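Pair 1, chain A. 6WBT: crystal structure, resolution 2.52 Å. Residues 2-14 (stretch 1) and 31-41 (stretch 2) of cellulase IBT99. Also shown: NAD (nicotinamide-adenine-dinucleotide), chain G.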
# COMPACT_ATOMS: atom_id res chain seq x y z
N ASP A 2 0.45 -40.90 16.62
CA ASP A 2 0.88 -42.13 15.98
C ASP A 2 2.39 -42.31 16.13
O ASP A 2 2.88 -43.44 16.21
CB ASP A 2 0.49 -42.13 14.50
CG ASP A 2 0.68 -43.48 13.84
OD1 ASP A 2 -0.09 -44.41 14.16
OD2 ASP A 2 1.60 -43.61 13.00
N LYS A 3 3.11 -41.20 16.16
CA LYS A 3 4.56 -41.20 16.32
C LYS A 3 4.93 -40.74 17.72
O LYS A 3 4.36 -39.77 18.24
CB LYS A 3 5.24 -40.31 15.28
CG LYS A 3 6.74 -40.18 15.47
CD LYS A 3 7.34 -39.10 14.59
CE LYS A 3 8.82 -38.91 14.89
NZ LYS A 3 9.43 -37.83 14.06
N GLU A 4 5.89 -41.43 18.33
CA GLU A 4 6.39 -41.03 19.64
C GLU A 4 7.22 -39.76 19.50
O GLU A 4 8.07 -39.66 18.62
CB GLU A 4 7.21 -42.16 20.25
CG GLU A 4 6.65 -43.54 19.98
CD GLU A 4 7.58 -44.65 20.42
OE1 GLU A 4 7.59 -44.98 21.62
OE2 GLU A 4 8.32 -45.18 19.56
N LEU A 5 6.98 -38.79 20.39
CA LEU A 5 7.56 -37.46 20.27
C LEU A 5 8.60 -37.21 21.35
O LEU A 5 8.43 -37.65 22.50
CB LEU A 5 6.47 -36.39 20.35
CG LEU A 5 5.39 -36.44 19.26
CD1 LEU A 5 4.29 -35.45 19.57
CD2 LEU A 5 5.99 -36.17 17.90
N LYS A 6 9.66 -36.49 20.99
CA LYS A 6 10.69 -36.06 21.92
C LYS A 6 10.45 -34.59 22.24
O LYS A 6 10.71 -33.71 21.41
CB LYS A 6 12.08 -36.28 21.34
CG LYS A 6 13.21 -35.68 22.18
CD LYS A 6 14.56 -35.88 21.51
CE LYS A 6 15.67 -35.20 22.30
NZ LYS A 6 17.01 -35.43 21.69
N ILE A 7 9.95 -34.32 23.44
CA ILE A 7 9.61 -32.96 23.87
C ILE A 7 10.78 -32.41 24.68
O ILE A 7 11.27 -33.06 25.61
CB ILE A 7 8.32 -32.94 24.69
CG1 ILE A 7 7.24 -33.79 24.02
CG2 ILE A 7 7.83 -31.51 24.88
CD1 ILE A 7 6.84 -33.30 22.64
N VAL A 8 11.23 -31.21 24.33
CA VAL A 8 12.36 -30.56 24.98
C VAL A 8 11.88 -29.23 25.55
O VAL A 8 11.25 -28.43 24.84
CB VAL A 8 13.53 -30.34 24.01
CG1 VAL A 8 14.70 -29.68 24.73
CG2 VAL A 8 13.96 -31.67 23.40
N ILE A 9 12.18 -28.99 26.82
CA ILE A 9 11.85 -27.73 27.49
C ILE A 9 13.15 -26.93 27.57
O ILE A 9 13.98 -27.15 28.46
CB ILE A 9 11.23 -27.97 28.87
CG1 ILE A 9 9.94 -28.77 28.74
CG2 ILE A 9 10.97 -26.64 29.57
CD1 ILE A 9 9.22 -28.99 30.05
N CYS A 10 13.33 -26.00 26.64
CA CYS A 10 14.50 -25.13 26.63
C CYS A 10 14.40 -24.15 27.79
O CYS A 10 13.65 -23.17 27.73
CB CYS A 10 14.62 -24.41 25.29
SG CYS A 10 16.10 -23.38 25.13
N GLY A 11 15.16 -24.41 28.85
CA GLY A 11 15.08 -23.61 30.05
C GLY A 11 14.41 -24.37 31.18
O GLY A 11 13.47 -23.86 31.81
N GLY A 12 14.88 -25.59 31.43
CA GLY A 12 14.27 -26.43 32.45
C GLY A 12 14.41 -25.90 33.86
O GLY A 12 13.68 -26.36 34.75
N GLY A 13 15.31 -24.95 34.08
CA GLY A 13 15.47 -24.36 35.40
C GLY A 13 14.57 -23.17 35.63
O GLY A 13 14.89 -22.28 36.41
N SER A 14 13.43 -23.15 34.94
CA SER A 14 12.47 -22.07 35.06
C SER A 14 11.48 -22.36 36.18
O SER A 14 11.23 -23.52 36.53
CB SER A 14 11.71 -21.87 33.75
OG SER A 14 10.60 -21.01 33.93
N ILE A 31 -0.94 -36.46 23.33
CA ILE A 31 0.47 -36.22 23.05
C ILE A 31 1.23 -37.47 23.45
O ILE A 31 1.35 -37.79 24.64
CB ILE A 31 1.00 -34.98 23.79
CG1 ILE A 31 0.41 -33.69 23.19
CG2 ILE A 31 2.52 -34.93 23.72
CD1 ILE A 31 -0.96 -33.32 23.70
N ASN A 32 1.76 -38.19 22.46
CA ASN A 32 2.51 -39.41 22.70
C ASN A 32 3.95 -39.03 23.02
O ASN A 32 4.73 -38.70 22.12
CB ASN A 32 2.43 -40.34 21.49
CG ASN A 32 2.85 -41.76 21.82
OD1 ASN A 32 3.92 -42.21 21.41
ND2 ASN A 32 2.01 -42.47 22.56
N ILE A 33 4.31 -39.08 24.30
CA ILE A 33 5.61 -38.60 24.76
C ILE A 33 6.59 -39.76 24.77
O ILE A 33 6.51 -40.66 25.61
CB ILE A 33 5.49 -37.96 26.15
CG1 ILE A 33 4.49 -36.80 26.13
CG2 ILE A 33 6.86 -37.47 26.62
CD1 ILE A 33 4.24 -36.18 27.48
N LYS A 34 7.54 -39.73 23.83
CA LYS A 34 8.64 -40.70 23.86
C LYS A 34 9.59 -40.40 25.02
O LYS A 34 9.86 -41.26 25.86
CB LYS A 34 9.40 -40.68 22.54
CG LYS A 34 10.78 -41.29 22.60
CD LYS A 34 11.65 -40.78 21.46
CE LYS A 34 13.11 -41.17 21.65
NZ LYS A 34 13.99 -40.48 20.66
N GLU A 35 10.10 -39.17 25.08
CA GLU A 35 10.97 -38.73 26.16
C GLU A 35 10.67 -37.28 26.49
O GLU A 35 10.21 -36.52 25.64
CB GLU A 35 12.46 -38.88 25.79
CG GLU A 35 12.96 -40.31 25.76
CD GLU A 35 14.43 -40.39 25.38
OE1 GLU A 35 15.24 -40.86 26.21
OE2 GLU A 35 14.77 -39.99 24.25
N LEU A 36 10.95 -36.90 27.73
CA LEU A 36 10.84 -35.53 28.19
C LEU A 36 12.24 -35.02 28.52
O LEU A 36 12.92 -35.60 29.38
CB LEU A 36 9.92 -35.42 29.41
CG LEU A 36 9.53 -34.01 29.84
CD1 LEU A 36 8.60 -33.38 28.81
CD2 LEU A 36 8.88 -34.02 31.22
N TRP A 37 12.66 -33.96 27.85
CA TRP A 37 14.01 -33.43 27.98
C TRP A 37 13.98 -32.05 28.62
O TRP A 37 13.17 -31.20 28.23
CB TRP A 37 14.71 -33.37 26.62
CG TRP A 37 15.20 -34.70 26.15
CD1 TRP A 37 14.47 -35.67 25.52
CD2 TRP A 37 16.53 -35.21 26.26
NE1 TRP A 37 15.27 -36.75 25.24
CE2 TRP A 37 16.54 -36.50 25.68
CE3 TRP A 37 17.72 -34.71 26.79
CZ2 TRP A 37 17.68 -37.29 25.62
CZ3 TRP A 37 18.86 -35.50 26.73
CH2 TRP A 37 18.83 -36.77 26.15
N LEU A 38 14.85 -31.83 29.60
CA LEU A 38 15.03 -30.54 30.24
C LEU A 38 16.41 -30.03 29.89
O LEU A 38 17.42 -30.59 30.32
CB LEU A 38 14.85 -30.65 31.76
CG LEU A 38 13.49 -31.12 32.27
CD1 LEU A 38 13.48 -31.15 33.79
CD2 LEU A 38 12.37 -30.24 31.74
N TYR A 39 16.47 -28.97 29.09
CA TYR A 39 17.72 -28.36 28.66
C TYR A 39 17.87 -26.98 29.28
O TYR A 39 16.89 -26.23 29.37
CB TYR A 39 17.81 -28.26 27.14
CG TYR A 39 18.92 -27.37 26.65
CD1 TYR A 39 20.24 -27.80 26.66
CD2 TYR A 39 18.66 -26.09 26.18
CE1 TYR A 39 21.27 -26.98 26.22
CE2 TYR A 39 19.67 -25.26 25.73
CZ TYR A 39 20.98 -25.72 25.75
OH TYR A 39 21.99 -24.90 25.31
N ASP A 40 19.09 -26.65 29.69
CA ASP A 40 19.38 -25.36 30.29
C ASP A 40 20.88 -25.13 30.23
O ASP A 40 21.66 -26.06 30.06
CB ASP A 40 18.87 -25.30 31.74
CG ASP A 40 18.64 -23.88 32.21
OD1 ASP A 40 19.54 -23.03 32.02
OD2 ASP A 40 17.55 -23.62 32.76
N ILE A 41 21.26 -23.86 30.37
CA ILE A 41 22.68 -23.50 30.44
C ILE A 41 23.19 -23.46 31.87
O ILE A 41 24.41 -23.49 32.08
CB ILE A 41 22.94 -22.14 29.76
CG1 ILE A 41 22.23 -21.02 30.51
CG2 ILE A 41 22.51 -22.18 28.30
CD1 ILE A 41 22.56 -19.64 30.00
PA NAD G . 13.70 -18.09 35.59
O1A NAD G . 14.75 -17.04 35.65
O2A NAD G . 13.14 -18.60 36.87
O5B NAD G . 14.24 -19.32 34.71
C5B NAD G . 14.72 -19.08 33.36
C4B NAD G . 15.63 -20.20 32.94
O4B NAD G . 16.16 -19.94 31.61
C3B NAD G . 16.86 -20.45 33.84
O3B NAD G . 16.95 -21.83 34.15
C2B NAD G . 18.03 -20.02 32.94
O2B NAD G . 19.26 -20.62 33.28
C1B NAD G . 17.48 -20.43 31.58
N9A NAD G . 18.19 -19.84 30.45
C8A NAD G . 18.72 -18.57 30.39
N7A NAD G . 19.31 -18.31 29.25
C5A NAD G . 19.17 -19.48 28.51
C6A NAD G . 19.59 -19.84 27.22
N6A NAD G . 20.26 -19.03 26.41
N1A NAD G . 19.29 -21.09 26.79
C2A NAD G . 18.61 -21.90 27.61
N3A NAD G . 18.17 -21.67 28.84
C4A NAD G . 18.48 -20.43 29.24
O3 NAD G . 12.48 -17.55 34.69
PN NAD G . 10.89 -17.62 34.87
O1N NAD G . 10.49 -19.03 35.12
O2N NAD G . 10.47 -16.57 35.85
O5D NAD G . 10.42 -17.18 33.40
C5D NAD G . 10.94 -17.93 32.28
C4D NAD G . 10.60 -17.21 31.00
O4D NAD G . 9.18 -17.33 30.76
C3D NAD G . 10.88 -15.70 30.98
O3D NAD G . 11.50 -15.35 29.75
C2D NAD G . 9.47 -15.13 31.07
O2D NAD G . 9.34 -13.78 30.66
C1D NAD G . 8.72 -16.11 30.19
N1N NAD G . 7.24 -16.03 30.36
C2N NAD G . 6.47 -15.45 29.39
C3N NAD G . 5.10 -15.34 29.54
C7N NAD G . 4.30 -14.75 28.40
O7N NAD G . 3.32 -14.05 28.65
N7N NAD G . 4.69 -15.04 27.17
C4N NAD G . 4.51 -15.79 30.72
C5N NAD G . 5.29 -16.39 31.68
C6N NAD G . 6.65 -16.51 31.48

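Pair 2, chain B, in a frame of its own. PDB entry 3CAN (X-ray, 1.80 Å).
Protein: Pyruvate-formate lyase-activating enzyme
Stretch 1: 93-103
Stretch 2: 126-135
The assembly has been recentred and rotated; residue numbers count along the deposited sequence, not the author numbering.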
# COMPACT_ATOMS: atom_id res chain seq x y z
N PHE B 93 0.89 -16.69 -13.65
CA PHE B 93 0.34 -16.37 -12.34
C PHE B 93 0.20 -14.85 -12.21
O PHE B 93 1.07 -14.12 -12.69
CB PHE B 93 1.25 -16.95 -11.26
CG PHE B 93 0.67 -16.89 -9.88
CD1 PHE B 93 -0.11 -17.92 -9.39
CD2 PHE B 93 0.89 -15.79 -9.06
CE1 PHE B 93 -0.65 -17.85 -8.12
CE2 PHE B 93 0.35 -15.73 -7.79
CZ PHE B 93 -0.42 -16.76 -7.33
N PRO B 94 -0.89 -14.36 -11.58
CA PRO B 94 -1.09 -12.92 -11.50
C PRO B 94 -0.03 -12.20 -10.66
O PRO B 94 0.29 -12.63 -9.54
CB PRO B 94 -2.46 -12.76 -10.84
CG PRO B 94 -2.97 -14.09 -10.57
CD PRO B 94 -2.01 -15.11 -10.97
N TYR B 95 0.47 -11.10 -11.19
CA TYR B 95 1.42 -10.27 -10.46
C TYR B 95 1.23 -8.80 -10.77
O TYR B 95 0.76 -8.42 -11.86
CB TYR B 95 2.87 -10.72 -10.74
CG TYR B 95 3.36 -10.51 -12.17
CD1 TYR B 95 4.25 -9.49 -12.48
CD2 TYR B 95 2.95 -11.34 -13.20
CE1 TYR B 95 4.71 -9.29 -13.78
CE2 TYR B 95 3.41 -11.16 -14.51
CZ TYR B 95 4.28 -10.13 -14.78
OH TYR B 95 4.73 -9.95 -16.07
N TYR B 96 1.61 -7.97 -9.80
CA TYR B 96 1.70 -6.53 -9.96
C TYR B 96 3.18 -6.15 -9.94
O TYR B 96 3.97 -6.74 -9.19
CB TYR B 96 1.06 -5.77 -8.79
CG TYR B 96 -0.44 -5.77 -8.65
CD1 TYR B 96 -1.27 -6.56 -9.42
CD2 TYR B 96 -1.03 -4.98 -7.65
CE1 TYR B 96 -2.67 -6.54 -9.24
CE2 TYR B 96 -2.40 -4.96 -7.47
CZ TYR B 96 -3.21 -5.74 -8.26
OH TYR B 96 -4.57 -5.70 -8.05
N ILE B 97 3.53 -5.13 -10.72
CA ILE B 97 4.84 -4.52 -10.67
C ILE B 97 4.71 -3.12 -10.06
O ILE B 97 3.86 -2.34 -10.47
CB ILE B 97 5.47 -4.42 -12.07
CG1 ILE B 97 5.75 -5.82 -12.63
CG2 ILE B 97 6.76 -3.58 -12.02
CD1 ILE B 97 6.90 -6.57 -11.94
N ARG B 98 5.55 -2.82 -9.08
CA ARG B 98 5.61 -1.50 -8.48
C ARG B 98 6.93 -0.83 -8.81
O ARG B 98 7.99 -1.43 -8.68
CB ARG B 98 5.42 -1.59 -6.97
CG ARG B 98 4.07 -2.19 -6.60
CD ARG B 98 4.19 -3.66 -6.31
NE ARG B 98 4.76 -3.84 -4.97
CZ ARG B 98 4.07 -3.72 -3.84
NH1 ARG B 98 2.76 -3.43 -3.86
NH2 ARG B 98 4.68 -3.90 -2.66
N ILE B 99 6.85 0.43 -9.25
CA ILE B 99 8.03 1.22 -9.55
C ILE B 99 7.96 2.50 -8.73
O ILE B 99 7.21 3.42 -9.06
CB ILE B 99 8.15 1.54 -11.05
CG1 ILE B 99 8.17 0.24 -11.86
CG2 ILE B 99 9.43 2.40 -11.32
CD1 ILE B 99 8.18 0.48 -13.38
N PRO B 100 8.71 2.55 -7.62
CA PRO B 100 8.83 3.81 -6.90
C PRO B 100 9.57 4.75 -7.83
O PRO B 100 10.67 4.41 -8.27
CB PRO B 100 9.64 3.43 -5.65
CG PRO B 100 9.51 1.93 -5.54
CD PRO B 100 9.47 1.48 -6.96
N LEU B 101 8.94 5.86 -8.19
CA LEU B 101 9.39 6.68 -9.31
C LEU B 101 10.07 7.93 -8.75
O LEU B 101 9.43 8.77 -8.12
CB LEU B 101 8.20 7.06 -10.19
CG LEU B 101 8.51 7.66 -11.56
CD1 LEU B 101 9.29 6.68 -12.47
CD2 LEU B 101 7.23 8.10 -12.24
N ILE B 102 11.38 8.02 -8.96
CA ILE B 102 12.23 9.01 -8.31
C ILE B 102 13.01 9.77 -9.38
O ILE B 102 13.82 9.18 -10.09
CB ILE B 102 13.24 8.34 -7.33
CG1 ILE B 102 12.51 7.37 -6.38
CG2 ILE B 102 14.01 9.41 -6.55
CD1 ILE B 102 13.38 6.25 -5.82
N GLU B 103 12.71 11.06 -9.52
CA GLU B 103 13.44 11.91 -10.45
C GLU B 103 14.87 11.98 -9.95
O GLU B 103 15.11 12.34 -8.79
CB GLU B 103 12.80 13.29 -10.49
CG GLU B 103 13.48 14.29 -11.40
CD GLU B 103 13.51 13.85 -12.85
OE1 GLU B 103 12.44 13.49 -13.40
OE2 GLU B 103 14.59 13.90 -13.46
N PRO B 126 2.10 -8.02 -16.34
CA PRO B 126 1.54 -7.70 -15.02
C PRO B 126 0.08 -7.29 -15.13
O PRO B 126 -0.36 -6.72 -16.15
CB PRO B 126 2.40 -6.52 -14.52
CG PRO B 126 3.07 -5.97 -15.74
CD PRO B 126 3.18 -7.09 -16.73
N GLU B 127 -0.68 -7.58 -14.07
CA GLU B 127 -2.06 -7.10 -13.98
C GLU B 127 -2.11 -5.59 -14.09
O GLU B 127 -3.00 -5.00 -14.72
CB GLU B 127 -2.67 -7.50 -12.64
CG GLU B 127 -2.78 -8.99 -12.41
CD GLU B 127 -3.61 -9.69 -13.46
OE1 GLU B 127 -4.85 -9.56 -13.40
OE2 GLU B 127 -3.04 -10.37 -14.34
N ILE B 128 -1.16 -4.95 -13.43
CA ILE B 128 -1.01 -3.51 -13.43
C ILE B 128 0.43 -3.19 -13.04
O ILE B 128 1.10 -3.97 -12.35
CB ILE B 128 -1.98 -2.82 -12.43
CG1 ILE B 128 -2.04 -1.30 -12.64
CG2 ILE B 128 -1.58 -3.10 -10.96
CD1 ILE B 128 -2.58 -0.89 -13.94
N ILE B 129 0.91 -2.06 -13.54
CA ILE B 129 2.16 -1.47 -13.10
C ILE B 129 1.83 -0.20 -12.32
O ILE B 129 1.26 0.74 -12.88
CB ILE B 129 3.08 -1.15 -14.29
CG1 ILE B 129 3.40 -2.41 -15.11
CG2 ILE B 129 4.40 -0.53 -13.79
CD1 ILE B 129 4.01 -2.11 -16.49
N ASN B 130 2.17 -0.18 -11.04
CA ASN B 130 1.94 0.97 -10.18
C ASN B 130 3.17 1.86 -10.10
O ASN B 130 4.21 1.44 -9.57
CB ASN B 130 1.58 0.52 -8.76
CG ASN B 130 0.36 -0.35 -8.73
OD1 ASN B 130 -0.75 0.13 -8.95
ND2 ASN B 130 0.56 -1.64 -8.48
N LEU B 131 3.07 3.06 -10.67
CA LEU B 131 4.12 4.07 -10.54
C LEU B 131 3.83 4.86 -9.26
O LEU B 131 2.77 5.46 -9.12
CB LEU B 131 4.16 4.99 -11.76
CG LEU B 131 4.34 4.32 -13.13
CD1 LEU B 131 4.47 5.38 -14.23
CD2 LEU B 131 5.54 3.39 -13.12
N LEU B 132 4.77 4.82 -8.32
CA LEU B 132 4.60 5.46 -7.02
C LEU B 132 5.56 6.64 -6.90
O LEU B 132 6.72 6.46 -6.51
CB LEU B 132 4.86 4.43 -5.91
CG LEU B 132 4.13 3.10 -6.12
CD1 LEU B 132 4.61 2.05 -5.13
CD2 LEU B 132 2.62 3.29 -6.02
N PRO B 133 5.09 7.85 -7.26
CA PRO B 133 5.99 8.99 -7.21
C PRO B 133 6.57 9.24 -5.82
O PRO B 133 5.86 9.17 -4.80
CB PRO B 133 5.11 10.16 -7.66
CG PRO B 133 4.03 9.53 -8.45
CD PRO B 133 3.76 8.23 -7.75
N TYR B 134 7.86 9.53 -5.81
CA TYR B 134 8.58 9.80 -4.59
C TYR B 134 8.08 11.10 -4.00
O TYR B 134 7.95 12.10 -4.71
CB TYR B 134 10.07 9.90 -4.89
CG TYR B 134 10.93 10.34 -3.74
CD1 TYR B 134 11.35 9.44 -2.77
CD2 TYR B 134 11.34 11.67 -3.61
CE1 TYR B 134 12.15 9.84 -1.71
CE2 TYR B 134 12.14 12.08 -2.56
CZ TYR B 134 12.54 11.16 -1.61
OH TYR B 134 13.33 11.57 -0.55
N HIS B 135 7.79 11.08 -2.72
CA HIS B 135 7.47 12.30 -2.00
C HIS B 135 8.32 12.33 -0.74
O HIS B 135 8.27 11.41 0.07
CB HIS B 135 5.97 12.36 -1.70
CG HIS B 135 5.14 12.65 -2.90
ND1 HIS B 135 4.89 13.94 -3.34
CD2 HIS B 135 4.49 11.83 -3.77
CE1 HIS B 135 4.14 13.89 -4.43
NE2 HIS B 135 3.87 12.63 -4.70
O HOH W 1 -0.37 -10.87 -14.23

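Both pairs are built from two neighbouring parallel β-strands. In pair 1, strand 5-10 lies beside the strand ending at Y39(A) at an angle of 20°; in pair 2, strand 95-101 lies beside the strand ending at residue 133 at 22°. The central backbones superpose with an RMSD of 0.6 Å, and the central rungs of the hydrogen-bond ladder are conserved. I7(A) N donates to E35(A) O (3.1 Å) and I7(A) O accepts from W37(A) N (2.8 Å); the matching I97(B) N donates to I128(B) O (3.1 Å) and I97(B) O accepts from N130(B) N (2.8 Å). I9(A) N to W37(A) O and I99(B) N to N130(B) O both measure 2.8 Å.

On the face carrying I7(A), I9(A), L36(A) and L38(A), the two proteins pack almost identically. I7(A) and I97(B) coincide, as do I9(A) and I99(B), and L38(A) and L131(B) differ by only 0.4 Å between side-chain centres. I9(A) CD1 meets L38(A) CD2 at 3.8 Å, and I99(B) CB meets L131(B) CD2 at 3.8 Å. At L36(A) the leucine gives way to I129(B) with little change of volume: I7(A) CB to L36(A) CD1 and I97(B) CB to I129(B) CG1 are both 4.2 Å. L5(A) is matched by Y95(B), whose ring takes P126(B) CA over its face, 3.8 Å from the ring centroid.

The other face is where the solutions diverge. In pair 1, K6(A) extends all-t across W37(A), placing CE 3.5 Å and NZ 4.3 Å from the centroid of the five-membered ring, a CH-π and a cation-π contact. In pair 2 the aromatic group sits on the first strand instead: Y96(B) replaces K6(A), and I128(B), at the position of E35(A), sets CG2 3.7 Å from the centroid of its ring, over the face. N130(B) occupies the place of W37(A). V8(A) packs CG2 3.7 Å and CG1 4.1 Å from W37(A) CB, with CG1 also 4.2 Å from Y39(A) CB, whereas R98(B) uses its CB against L132(B) CD1 (4.2 Å). C10(A) lays SG at the edge of the Y39(A) ring, 5.1 Å from its centroid; the matched P100(B) and L132(B) have a CA-H...O contact from P100(B) CA to L132(B) O (3.4 Å).

The ladder runs on in both: G11(A) N donates to Y39(A) O (2.6 Å) and L101(B) N to L132(B) O (2.8 Å). Pair 1 then turns through G12(A) and G13(A), with D40(A) bonding NAD.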